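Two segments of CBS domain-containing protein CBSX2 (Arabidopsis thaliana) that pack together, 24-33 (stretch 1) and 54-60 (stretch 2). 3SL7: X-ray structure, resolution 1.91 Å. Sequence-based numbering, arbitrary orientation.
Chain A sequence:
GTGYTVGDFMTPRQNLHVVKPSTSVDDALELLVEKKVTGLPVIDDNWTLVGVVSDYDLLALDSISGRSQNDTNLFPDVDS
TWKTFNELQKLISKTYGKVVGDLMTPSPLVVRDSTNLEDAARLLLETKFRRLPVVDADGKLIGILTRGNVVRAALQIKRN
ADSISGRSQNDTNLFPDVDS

Stretch 1 (24-33) SVDDALELLV
Stretch 2 54-60: SDYDLLA

Leu 58 is the centre of this contact. Its side chain, chi1 near -60° (m) and chi2 near 171° (t), points toward stretch 1 and enters as a knob the hole formed by Val 25, Ala 28, Leu 29 and Leu 32; leucine's forked end lets one side chain touch all four. These residues, spaced by three, one and three, lie along one side of a regular helix running from 25 to 33, with phi and psi near -60° and -44°. The CA atoms of Val 25 and Leu 58 are 6.3 Å apart and set the register. The stretches run in broadly opposite senses, so Val 25 meets Leu 58 and Leu 32, further along, meets Asp 55.

Both methyls of the knob touch Ala 28 CB, Leu 58 CD1 at 3.8 Å and Leu 58 CD2 at 4.3 Å; Leu 58 CD1 also lies 3.5 Å from Leu 32 CD1, and Leu 58 CD2 lies 4.1 Å from Val 25 CG2. Alanine suits the floor because its single methyl touches the leucine while letting it come close to the helix backbone. Val 25, chi1 161° (t), is short and beta-branched, holding two methyls close to its helix to wall one side of the hole; its CG1 is 3.9 Å from Leu 58 O.

Leu 29 and Leu 32 share an m,t rotamer (chi1 near -77°, chi2 near 174°). The CA-to-CB bond of Leu 29 points sideways, yet its long side chain brings CD2 within 3.8 Å of Leu 58 CB and of Leu 59 CG. Leu 59, likewise m,t (-68°, 168°), is the first residue to leave helical geometry, at phi/psi -117°/29°. At the other end of the contact, Leu 32 CD1 rests 3.8 Å from Asp 55 CA and 3.9 Å from Asp 55 CB, so even this acidic residue offers carbon.

In all, 305 Å² is buried, counting both sides, 100 Å² of it on Leu 58. No hydrogen bond crosses between the stretches; the polar groups described next bond within their own segments, whereas Asp 26 is bonded elsewhere in the structure. Ser 24, chi1 71° (p), caps the first helix: Asp 27 N donates to Ser 24 OG at 3.1 Å. The short helix 55-58 follows Ser 54 (-119°/167°). Ser 54 N donates to Asp 57 OD2 (chi1 -63°, m) at 2.9 Å, and Leu 58 N to Ser 54 O at 3.1 Å, bracing the turn that presents the knob. Asp 55 OD1, chi1 46° (p), accepts a weak bond from Tyr 56 N at 2.7 Å.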

# COMPACT_ATOMS: atom_id res chain seq x y z
N SER A 24 -18.96 -3.13 9.52
CA SER A 24 -19.67 -3.02 8.25
C SER A 24 -18.64 -2.91 7.14
O SER A 24 -17.53 -2.43 7.37
CB SER A 24 -20.61 -1.82 8.23
OG SER A 24 -19.88 -0.61 8.18
N VAL A 25 -19.00 -3.37 5.95
CA VAL A 25 -18.10 -3.31 4.81
C VAL A 25 -17.67 -1.88 4.55
O VAL A 25 -16.50 -1.61 4.25
CB VAL A 25 -18.73 -3.95 3.56
CG1 VAL A 25 -18.04 -3.49 2.29
CG2 VAL A 25 -18.68 -5.46 3.68
N ASP A 26 -18.62 -0.96 4.69
CA ASP A 26 -18.39 0.47 4.46
C ASP A 26 -17.33 1.01 5.40
O ASP A 26 -16.42 1.74 4.98
CB ASP A 26 -19.69 1.27 4.64
CG ASP A 26 -20.56 1.25 3.41
OD1 ASP A 26 -20.04 0.89 2.34
OD2 ASP A 26 -21.76 1.60 3.52
N ASP A 27 -17.45 0.69 6.69
CA ASP A 27 -16.47 1.16 7.65
C ASP A 27 -15.09 0.56 7.41
O ASP A 27 -14.08 1.24 7.59
CB ASP A 27 -16.92 0.90 9.08
CG ASP A 27 -18.08 1.78 9.48
OD1 ASP A 27 -18.34 2.80 8.80
OD2 ASP A 27 -18.73 1.45 10.49
N ALA A 28 -15.04 -0.71 7.02
CA ALA A 28 -13.78 -1.36 6.68
C ALA A 28 -13.15 -0.67 5.47
O ALA A 28 -11.96 -0.38 5.46
CB ALA A 28 -14.00 -2.84 6.40
N LEU A 29 -13.96 -0.40 4.44
CA LEU A 29 -13.47 0.33 3.27
C LEU A 29 -12.91 1.70 3.68
O LEU A 29 -11.84 2.09 3.23
CB LEU A 29 -14.57 0.50 2.23
CG LEU A 29 -14.88 -0.73 1.38
CD1 LEU A 29 -16.15 -0.52 0.55
CD2 LEU A 29 -13.71 -1.09 0.50
N GLU A 30 -13.64 2.41 4.54
CA GLU A 30 -13.20 3.73 5.00
C GLU A 30 -11.85 3.63 5.71
O GLU A 30 -10.96 4.47 5.49
CB GLU A 30 -14.25 4.35 5.93
CG GLU A 30 -14.12 5.87 6.07
CD GLU A 30 -15.22 6.48 6.91
OE1 GLU A 30 -15.07 7.65 7.31
OE2 GLU A 30 -16.22 5.78 7.18
N LEU A 31 -11.70 2.62 6.55
CA LEU A 31 -10.46 2.39 7.28
C LEU A 31 -9.32 2.08 6.33
O LEU A 31 -8.20 2.58 6.50
CB LEU A 31 -10.64 1.24 8.28
CG LEU A 31 -9.45 1.03 9.22
CD1 LEU A 31 -9.18 2.30 10.01
CD2 LEU A 31 -9.70 -0.14 10.15
N LEU A 32 -9.60 1.24 5.32
CA LEU A 32 -8.60 0.95 4.30
C LEU A 32 -8.08 2.22 3.66
O LEU A 32 -6.88 2.42 3.58
CB LEU A 32 -9.17 0.06 3.20
CG LEU A 32 -9.37 -1.43 3.47
CD1 LEU A 32 -9.99 -2.07 2.25
CD2 LEU A 32 -8.03 -2.08 3.80
N VAL A 33 -9.00 3.08 3.20
CA VAL A 33 -8.61 4.26 2.44
C VAL A 33 -7.99 5.33 3.34
O VAL A 33 -7.08 6.04 2.92
CB VAL A 33 -9.78 4.86 1.59
CG1 VAL A 33 -10.41 3.78 0.74
CG2 VAL A 33 -10.82 5.54 2.46
N SER A 54 -9.30 -8.15 2.60
CA SER A 54 -8.64 -7.24 1.68
C SER A 54 -9.61 -6.40 0.90
O SER A 54 -10.81 -6.70 0.87
CB SER A 54 -7.80 -8.03 0.70
OG SER A 54 -6.80 -8.76 1.39
N ASP A 55 -9.10 -5.36 0.24
CA ASP A 55 -9.93 -4.56 -0.66
C ASP A 55 -10.60 -5.44 -1.71
O ASP A 55 -11.76 -5.23 -2.03
CB ASP A 55 -9.13 -3.42 -1.32
CG ASP A 55 -7.77 -3.87 -1.86
OD1 ASP A 55 -7.52 -5.09 -1.95
OD2 ASP A 55 -6.96 -2.99 -2.20
N TYR A 56 -9.89 -6.44 -2.23
CA TYR A 56 -10.44 -7.35 -3.24
C TYR A 56 -11.61 -8.19 -2.70
O TYR A 56 -12.43 -8.68 -3.47
CB TYR A 56 -9.35 -8.23 -3.88
CG TYR A 56 -8.47 -9.01 -2.92
CD1 TYR A 56 -7.13 -8.68 -2.75
CD2 TYR A 56 -8.97 -10.08 -2.20
CE1 TYR A 56 -6.32 -9.40 -1.87
CE2 TYR A 56 -8.17 -10.80 -1.32
CZ TYR A 56 -6.85 -10.46 -1.16
OH TYR A 56 -6.05 -11.18 -0.28
N ASP A 57 -11.69 -8.35 -1.39
CA ASP A 57 -12.80 -9.06 -0.77
C ASP A 57 -13.99 -8.13 -0.60
O ASP A 57 -15.12 -8.50 -0.88
CB ASP A 57 -12.41 -9.60 0.61
CG ASP A 57 -11.29 -10.61 0.55
OD1 ASP A 57 -11.33 -11.49 -0.34
OD2 ASP A 57 -10.38 -10.54 1.41
N LEU A 58 -13.71 -6.92 -0.13
CA LEU A 58 -14.75 -5.96 0.18
C LEU A 58 -15.41 -5.39 -1.08
O LEU A 58 -16.57 -4.98 -1.04
CB LEU A 58 -14.16 -4.82 1.03
CG LEU A 58 -13.56 -5.23 2.37
CD1 LEU A 58 -12.81 -4.07 3.00
CD2 LEU A 58 -14.64 -5.77 3.31
N LEU A 59 -14.70 -5.39 -2.20
CA LEU A 59 -15.23 -4.80 -3.43
C LEU A 59 -15.40 -5.82 -4.55
O LEU A 59 -15.31 -5.49 -5.73
CB LEU A 59 -14.34 -3.65 -3.91
CG LEU A 59 -14.36 -2.43 -3.00
CD1 LEU A 59 -13.25 -1.47 -3.37
CD2 LEU A 59 -15.72 -1.75 -3.04
N ALA A 60 -15.64 -7.08 -4.18
CA ALA A 60 -15.79 -8.13 -5.16
C ALA A 60 -17.18 -8.04 -5.77
O ALA A 60 -17.32 -7.71 -6.95
CB ALA A 60 -15.58 -9.49 -4.53